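Local coordinates for Di-haem cytochrome c peroxidase family protein (Burkholderia thailandensis E264, PDB 6NX0), which is a diheme enzyme that forms an atypically stable bis-Fe(IV) state and probably has cytochrome c peroxidase activity, at residues G204-P209 with A218-K223. Residues are numbered along the deposited sequence; the frame is centred on the assembly and turned at random.
With HEC (heme c), chain B.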
loop_
_atom_site.group_PDB
_atom_site.type_symbol
_atom_site.label_atom_id
_atom_site.label_comp_id
_atom_site.label_asym_id
_atom_site.label_seq_id
_atom_site.Cartn_x
_atom_site.Cartn_y
_atom_site.Cartn_z
ATOM N N GLY A 204 -8.362 9.552 -7.702
ATOM C CA GLY A 204 -8.736 9.516 -6.311
ATOM C C GLY A 204 -8.323 10.757 -5.543
ATOM O O GLY A 204 -9.165 11.563 -5.138
ATOM N N PRO A 205 -7.013 10.934 -5.321
ATOM C CA PRO A 205 -6.576 12.094 -4.524
ATOM C C PRO A 205 -6.950 13.430 -5.135
ATOM O O PRO A 205 -7.278 14.362 -4.396
ATOM C CB PRO A 205 -5.052 11.914 -4.453
ATOM C CG PRO A 205 -4.710 10.953 -5.552
ATOM C CD PRO A 205 -5.885 10.031 -5.619
ATOM N N LEU A 206 -6.926 13.557 -6.468
ATOM C CA LEU A 206 -7.191 14.858 -7.078
ATOM C C LEU A 206 -8.596 15.366 -6.762
ATOM O O LEU A 206 -8.781 16.560 -6.546
ATOM C CB LEU A 206 -6.984 14.799 -8.588
ATOM C CG LEU A 206 -5.534 14.779 -9.077
ATOM C CD1 LEU A 206 -5.512 14.460 -10.561
ATOM C CD2 LEU A 206 -4.804 16.094 -8.785
ATOM N N PHE A 207 -9.608 14.484 -6.770
ATOM C CA PHE A 207 -10.993 14.947 -6.683
ATOM C C PHE A 207 -11.678 14.594 -5.373
ATOM O O PHE A 207 -12.827 14.998 -5.170
ATOM C CB PHE A 207 -11.780 14.425 -7.890
ATOM C CG PHE A 207 -11.141 14.807 -9.178
ATOM C CD1 PHE A 207 -11.004 16.144 -9.495
ATOM C CD2 PHE A 207 -10.622 13.858 -10.035
ATOM C CE1 PHE A 207 -10.397 16.541 -10.691
ATOM C CE2 PHE A 207 -10.015 14.239 -11.224
ATOM C CZ PHE A 207 -9.898 15.587 -11.541
ATOM N N ASP A 208 -10.967 13.963 -4.443
ATOM C CA ASP A 208 -11.529 13.616 -3.140
ATOM C C ASP A 208 -11.611 14.872 -2.283
ATOM O O ASP A 208 -10.583 15.516 -2.044
ATOM C CB ASP A 208 -10.628 12.557 -2.513
ATOM C CG ASP A 208 -11.158 11.958 -1.223
ATOM O OD1 ASP A 208 -11.994 12.561 -0.526
ATOM O OD2 ASP A 208 -10.663 10.844 -0.901
ATOM N N PRO A 209 -12.785 15.248 -1.783
ATOM C CA PRO A 209 -12.843 16.447 -0.938
ATOM C C PRO A 209 -12.051 16.315 0.354
ATOM O O PRO A 209 -11.739 17.346 0.963
ATOM C CB PRO A 209 -14.342 16.636 -0.648
ATOM C CG PRO A 209 -15.000 15.421 -1.136
ATOM C CD PRO A 209 -14.118 14.721 -2.101
ATOM N N ALA A 218 -13.218 19.400 -14.835
ATOM C CA ALA A 218 -13.345 20.648 -15.583
ATOM C C ALA A 218 -12.684 21.808 -14.854
ATOM O O ALA A 218 -12.025 22.663 -15.478
ATOM C CB ALA A 218 -14.820 20.946 -15.839
ATOM N N ALA A 219 -12.872 21.883 -13.532
ATOM C CA ALA A 219 -12.246 22.941 -12.753
ATOM C C ALA A 219 -10.733 22.781 -12.746
ATOM O O ALA A 219 -9.994 23.763 -12.886
ATOM C CB ALA A 219 -12.795 22.921 -11.321
ATOM N N LEU A 220 -10.262 21.554 -12.548
ATOM C CA LEU A 220 -8.822 21.337 -12.492
ATOM C C LEU A 220 -8.180 21.664 -13.824
ATOM O O LEU A 220 -7.092 22.251 -13.869
ATOM C CB LEU A 220 -8.530 19.897 -12.087
ATOM C CG LEU A 220 -7.046 19.506 -12.038
ATOM C CD1 LEU A 220 -6.303 20.370 -10.992
ATOM C CD2 LEU A 220 -6.870 18.021 -11.780
ATOM N N MET A 221 -8.834 21.282 -14.918
ATOM C CA MET A 221 -8.312 21.573 -16.251
ATOM C C MET A 221 -8.121 23.062 -16.446
ATOM O O MET A 221 -7.077 23.510 -16.935
ATOM C CB MET A 221 -9.275 21.019 -17.302
ATOM C CG MET A 221 -8.967 21.385 -18.737
ATOM S SD MET A 221 -10.344 20.970 -19.812
ATOM C CE MET A 221 -11.478 22.312 -19.451
ATOM N N ARG A 222 -9.133 23.852 -16.075
ATOM C CA ARG A 222 -9.059 25.290 -16.254
ATOM C C ARG A 222 -7.958 25.882 -15.403
ATOM O O ARG A 222 -7.220 26.762 -15.851
ATOM C CB ARG A 222 -10.391 25.937 -15.898
ATOM C CG ARG A 222 -11.468 25.741 -16.953
ATOM C CD ARG A 222 -12.841 26.197 -16.450
ATOM N NE ARG A 222 -13.770 26.303 -17.576
ATOM C CZ ARG A 222 -14.364 25.267 -18.160
ATOM N NH1 ARG A 222 -14.135 24.025 -17.738
ATOM N NH2 ARG A 222 -15.197 25.476 -19.174
ATOM N N LYS A 223 -7.816 25.389 -14.175
ATOM C CA LYS A 223 -6.756 25.870 -13.308
ATOM C C LYS A 223 -5.378 25.563 -13.897
ATOM O O LYS A 223 -4.522 26.453 -14.016
ATOM C CB LYS A 223 -6.923 25.237 -11.928
ATOM C CG LYS A 223 -5.812 25.630 -10.963
ATOM C CD LYS A 223 -6.133 25.215 -9.536
ATOM C CE LYS A 223 -6.276 23.715 -9.347
ATOM N NZ LYS A 223 -6.379 23.376 -7.889
HETATM FE FE HEC B . -1.684 9.073 -2.645
HETATM C CHA HEC B . -2.479 5.724 -2.252
HETATM C CHB HEC B . -0.295 8.375 -5.663
HETATM C CHC HEC B . -1.768 12.408 -3.480
HETATM C CHD HEC B . -3.239 9.825 0.336
HETATM N NA HEC B . -1.359 7.365 -3.694
HETATM C C1A HEC B . -1.790 6.092 -3.379
HETATM C C2A HEC B . -1.341 5.191 -4.404
HETATM C C3A HEC B . -0.642 5.915 -5.289
HETATM C C4A HEC B . -0.722 7.304 -4.915
HETATM C CMA HEC B . -0.046 5.426 -6.604
HETATM C CAA HEC B . -1.632 3.680 -4.444
HETATM C CBA HEC B . -0.473 2.905 -3.844
HETATM C CGA HEC B . -0.749 1.431 -3.703
HETATM O O1A HEC B . 0.241 0.713 -3.373
HETATM O O2A HEC B . -1.945 1.013 -3.774
HETATM N NB HEC B . -1.168 10.193 -4.256
HETATM C C1B HEC B . -0.622 9.687 -5.428
HETATM C C2B HEC B . -0.403 10.788 -6.326
HETATM C C3B HEC B . -0.904 11.898 -5.773
HETATM C C4B HEC B . -1.355 11.544 -4.449
HETATM C CMB HEC B . 0.228 10.644 -7.715
HETATM C CAB HEC B . -0.897 13.341 -6.318
HETATM C CBB HEC B . -1.826 13.430 -7.554
HETATM N NC HEC B . -2.348 10.773 -1.740
HETATM C C1C HEC B . -2.235 12.060 -2.249
HETATM C C2C HEC B . -2.526 12.969 -1.163
HETATM C C3C HEC B . -2.902 12.279 -0.083
HETATM C C4C HEC B . -2.828 10.877 -0.441
HETATM C CMC HEC B . -2.304 14.488 -1.237
HETATM C CAC HEC B . -2.972 12.791 1.367
HETATM C CBC HEC B . -4.142 13.762 1.571
HETATM N ND HEC B . -2.617 7.975 -1.216
HETATM C C1D HEC B . -3.173 8.506 -0.035
HETATM C C2D HEC B . -3.821 7.434 0.675
HETATM C C3D HEC B . -3.650 6.204 -0.142
HETATM C C4D HEC B . -2.890 6.601 -1.296
HETATM C CMD HEC B . -4.637 7.579 1.945
HETATM C CAD HEC B . -4.203 4.800 0.164
HETATM C CBD HEC B . -5.692 4.858 -0.091
HETATM C CGD HEC B . -6.335 3.489 -0.214
HETATM O O1D HEC B . -5.615 2.476 -0.077
HETATM O O2D HEC B . -7.589 3.478 -0.369
HETATM O O HOH W 1 -3.719 8.970 -3.446
#
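With chi1 178° and chi2 61°, the Leu220 side chain runs out extended from helix 217-225, CD2 foremost, to meet Leu206 and Phe207 of helix 203-207; these two each hold CG anti to their own carbonyl carbon and receive that methyl together. CD2 of Leu220 lies 4.0 Å from CD1 of Leu206 and 3.9 Å from CZ of Phe207, coming obliquely onto the far end of the ring. The Leu220 side chain crosses each of the other two at about a right angle. One face of the Phe207 ring is backed by CB of Leu206, 3.9 Å above its centre. The contact is small, wholly apolar and without hydrogen bonds between the segments. Val249 and Leu252 of helix 245-260 touch Phe207 and Leu220, respectively, while Asn214 in the intervening loop hydrogen-bonds Leu206 O through ND2 and Lys223 NZ through OD1. Pro205 lies over the heme c macrocycle, CB 3.5 Å from CHC and CG 3.6 Å from C4B, on the side where a water oxygen binds FE at 2.2 Å. Helix 203-207 thus covers the water-bound face of the heme with Pro205 and packs on helix 217-225 behind it, consistent with a distal heme wall of the di-haem peroxidase family.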